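Local coordinates for protein glycosyl hydrolase, family 8 (Clostridium perfringens, PDB 3REN) that is an alpha-amylase, related in sequence to glycoside hydrolase family 8, that probably hydrolyses alpha-1,4-glucosidic bonds in starch-like glucans, at residues M69-N74 against N340-F345. Residues are numbered along the deposited sequence; the frame is centred on the assembly and turned at random.
Sequences MLYSVN and NALLAF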
HETATM    1  N   MSE A  69      -8.200  -4.078   6.166  1.00  9.86           N
HETATM    2  CA  MSE A  69      -8.336  -5.536   6.077  1.00 10.34           C
HETATM    3  C   MSE A  69      -7.021  -6.275   6.247  1.00 10.65           C
HETATM    4  O   MSE A  69      -6.980  -7.283   6.948  1.00 10.44           O
HETATM    5  CB  MSE A  69      -8.983  -5.941   4.752  1.00  9.53           C
HETATM    6  CG  MSE A  69     -10.512  -5.558   4.696  1.00 10.96           C
HETATM    7 SE   MSE A  69     -11.245  -5.684   2.840  1.00 13.12          SE
HETATM    8  CE  MSE A  69     -11.197  -7.597   2.602  1.00 13.62           C
ATOM      9  N   LEU A  70      -5.944  -5.793   5.609  1.00  9.88           N
ATOM     10  CA  LEU A  70      -4.646  -6.435   5.840  1.00 10.84           C
ATOM     11  C   LEU A  70      -4.194  -6.377   7.304  1.00 11.31           C
ATOM     12  O   LEU A  70      -3.691  -7.386   7.871  1.00 10.27           O
ATOM     13  CB  LEU A  70      -3.561  -5.845   4.956  1.00 10.98           C
ATOM     14  CG  LEU A  70      -3.664  -6.191   3.475  1.00 12.57           C
ATOM     15  CD1 LEU A  70      -2.608  -5.358   2.709  1.00 14.98           C
ATOM     16  CD2 LEU A  70      -3.331  -7.685   3.335  1.00 15.38           C
ATOM     17  N   TYR A  71      -4.345  -5.189   7.896  1.00 10.87           N
ATOM     18  CA  TYR A  71      -4.069  -5.014   9.306  1.00 11.57           C
ATOM     19  C   TYR A  71      -4.891  -5.980  10.169  1.00 11.73           C
ATOM     20  O   TYR A  71      -4.360  -6.584  11.107  1.00 11.18           O
ATOM     21  CB  TYR A  71      -4.414  -3.582   9.731  1.00 11.15           C
ATOM     22  CG  TYR A  71      -4.320  -3.364  11.224  1.00 12.82           C
ATOM     23  CD1 TYR A  71      -3.084  -3.174  11.835  1.00 12.54           C
ATOM     24  CD2 TYR A  71      -5.448  -3.394  12.011  1.00 10.88           C
ATOM     25  CE1 TYR A  71      -2.987  -2.990  13.212  1.00 14.91           C
ATOM     26  CE2 TYR A  71      -5.376  -3.211  13.383  1.00 13.51           C
ATOM     27  CZ  TYR A  71      -4.141  -3.015  13.976  1.00 15.94           C
ATOM     28  OH  TYR A  71      -4.043  -2.789  15.330  1.00 17.03           O
ATOM     29  N   SER A  72      -6.194  -6.067   9.898  1.00 11.74           N
ATOM     30  CA  SER A  72      -7.103  -6.966  10.671  1.00 12.90           C
ATOM     31  C   SER A  72      -6.691  -8.429  10.639  1.00 12.57           C
ATOM     32  O   SER A  72      -6.706  -9.082  11.674  1.00 13.23           O
ATOM     33  CB  SER A  72      -8.529  -6.870  10.149  1.00 12.02           C
ATOM     34  OG  SER A  72      -8.989  -5.562  10.334  1.00 16.14           O
ATOM     35  N   VAL A  73      -6.331  -8.967   9.491  1.00 12.36           N
ATOM     36  CA  VAL A  73      -5.894 -10.342   9.397  1.00 13.79           C
ATOM     37  C   VAL A  73      -4.567 -10.569  10.111  1.00 14.63           C
ATOM     38  O   VAL A  73      -4.399 -11.518  10.777  1.00 15.14           O
ATOM     39  CB  VAL A  73      -5.980 -10.972   7.969  1.00 13.99           C
ATOM     40  CG1 VAL A  73      -5.097 -10.313   7.035  1.00 12.56           C
ATOM     41  CG2 VAL A  73      -5.798 -12.464   8.021  1.00 13.44           C
ATOM     42  N   ASN A  74      -3.663  -9.629   9.979  1.00 15.36           N
ATOM     43  CA  ASN A  74      -2.411  -9.674  10.741  1.00 15.90           C
ATOM     44  C   ASN A  74      -2.673  -9.601  12.237  1.00 16.12           C
ATOM     45  O   ASN A  74      -1.937 -10.197  13.026  1.00 16.70           O
ATOM     46  CB  ASN A  74      -1.494  -8.510  10.336  1.00 15.72           C
ATOM     47  CG  ASN A  74      -0.959  -8.671   8.939  1.00 19.35           C
ATOM     48  OD1 ASN A  74      -1.038  -9.755   8.384  1.00 17.71           O
ATOM     49  ND2 ASN A  74      -0.417  -7.599   8.358  1.00 19.63           N
ATOM     50  N   ASN A 340      -0.504   3.036   6.504  1.00 11.24           N
ATOM     51  CA  ASN A 340       0.782   2.372   6.257  1.00 11.88           C
ATOM     52  C   ASN A 340       1.587   2.345   7.560  1.00 11.47           C
ATOM     53  O   ASN A 340       2.158   1.308   7.920  1.00 10.75           O
ATOM     54  CB  ASN A 340       1.556   3.052   5.118  1.00 11.92           C
ATOM     55  CG  ASN A 340       1.055   2.630   3.740  1.00 14.67           C
ATOM     56  OD1 ASN A 340       0.698   1.471   3.540  1.00 18.28           O
ATOM     57  ND2 ASN A 340       1.022   3.564   2.792  1.00 16.61           N
ATOM     58  N   ALA A 341       1.545   3.454   8.303  1.00 10.43           N
ATOM     59  CA  ALA A 341       2.197   3.525   9.629  1.00 11.30           C
ATOM     60  C   ALA A 341       1.619   2.489  10.593  1.00 10.34           C
ATOM     61  O   ALA A 341       2.346   1.921  11.397  1.00 12.73           O
ATOM     62  CB  ALA A 341       2.047   4.927  10.237  1.00  9.23           C
ATOM     63  N   LEU A 342       0.312   2.258  10.519  1.00 10.90           N
ATOM     64  CA  LEU A 342      -0.317   1.260  11.386  1.00 11.00           C
ATOM     65  C   LEU A 342       0.213  -0.135  11.082  1.00 11.48           C
ATOM     66  O   LEU A 342       0.579  -0.878  11.991  1.00 12.21           O
ATOM     67  CB  LEU A 342      -1.860   1.373  11.309  1.00 11.28           C
ATOM     68  CG  LEU A 342      -2.668   0.443  12.194  1.00 11.06           C
ATOM     69  CD1 LEU A 342      -2.544   0.847  13.656  1.00  9.62           C
ATOM     70  CD2 LEU A 342      -4.137   0.428  11.739  1.00 13.46           C
ATOM     71  N   LEU A 343       0.317  -0.489   9.800  1.00 11.19           N
ATOM     72  CA  LEU A 343       0.993  -1.729   9.412  1.00 11.40           C
ATOM     73  C   LEU A 343       2.437  -1.872   9.930  1.00 11.23           C
ATOM     74  O   LEU A 343       2.829  -2.968  10.359  1.00 10.81           O
ATOM     75  CB  LEU A 343       0.942  -1.949   7.888  1.00 10.96           C
ATOM     76  CG  LEU A 343      -0.496  -2.124   7.360  1.00 13.97           C
ATOM     77  CD1 LEU A 343      -0.579  -2.085   5.858  1.00 13.20           C
ATOM     78  CD2 LEU A 343      -1.159  -3.465   7.841  1.00 12.63           C
ATOM     79  N   ALA A 344       3.242  -0.796   9.858  1.00 10.70           N
ATOM     80  CA  ALA A 344       4.629  -0.839  10.421  1.00 10.81           C
ATOM     81  C   ALA A 344       4.622  -0.949  11.957  1.00 10.72           C
ATOM     82  O   ALA A 344       5.359  -1.763  12.515  1.00 11.23           O
ATOM     83  CB  ALA A 344       5.427   0.387   9.987  1.00 10.62           C
ATOM     84  N   PHE A 345       3.792  -0.153  12.641  1.00 11.61           N
ATOM     85  CA  PHE A 345       3.783  -0.208  14.119  1.00 12.37           C
ATOM     86  C   PHE A 345       3.290  -1.594  14.561  1.00 14.00           C
ATOM     87  O   PHE A 345       3.696  -2.087  15.623  1.00 15.04           O
ATOM     88  CB  PHE A 345       2.902   0.876  14.753  1.00 12.72           C
ATOM     89  CG  PHE A 345       3.553   2.243  14.846  1.00 12.89           C
ATOM     90  CD1 PHE A 345       4.918   2.372  15.139  1.00 13.08           C
ATOM     91  CD2 PHE A 345       2.797   3.385  14.667  1.00 12.35           C
ATOM     92  CE1 PHE A 345       5.525   3.617  15.258  1.00 11.08           C
ATOM     93  CE2 PHE A 345       3.396   4.668  14.761  1.00 14.48           C
ATOM     94  CZ  PHE A 345       4.755   4.779  15.063  1.00 13.46           C
TER
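Tyr71 and Leu342 make a CH-pi contact between two helices of the (alpha/alpha)6 barrel: Leu342 CD2 lies 3.7 Å from the centroid of the Tyr71 ring and 10° off its normal, hence over the middle of one face. The isobutyl branch point also leans on that face, with Leu342 CG 3.6 Å from Tyr71 CE1, and the two side chains run roughly perpendicular to each other. In both residues CG stands anti to the backbone N (chi1 173° for Tyr71), which brings ring and methyls together in the interhelical space. Leu343 adds a second contact through CD2, which sits near the ring plane at the edge and presses on the backbone, 3.6 Å from Tyr71 CA, while Leu70 CB lies farther off, 4.4 Å from Leu343 CD2. No hydrogen bond joins the two segments. The axes of 69-74 and 340-345 run nearly parallel (16°), with a closest approach of 10.1 Å; the contact so joins helix 62-74 to helix 335-346, the last of the chain. Just beyond the segment, Gln346 NE2 of helix 335-346 hydrogen-bonds to Tyr71 O, tying the two helices. Farther out, helix 21-33 packs against Leu342 through Leu26. The phenol end of the ring is anchored by a hydrogen bond between Tyr71 OH and Glu23 OE2.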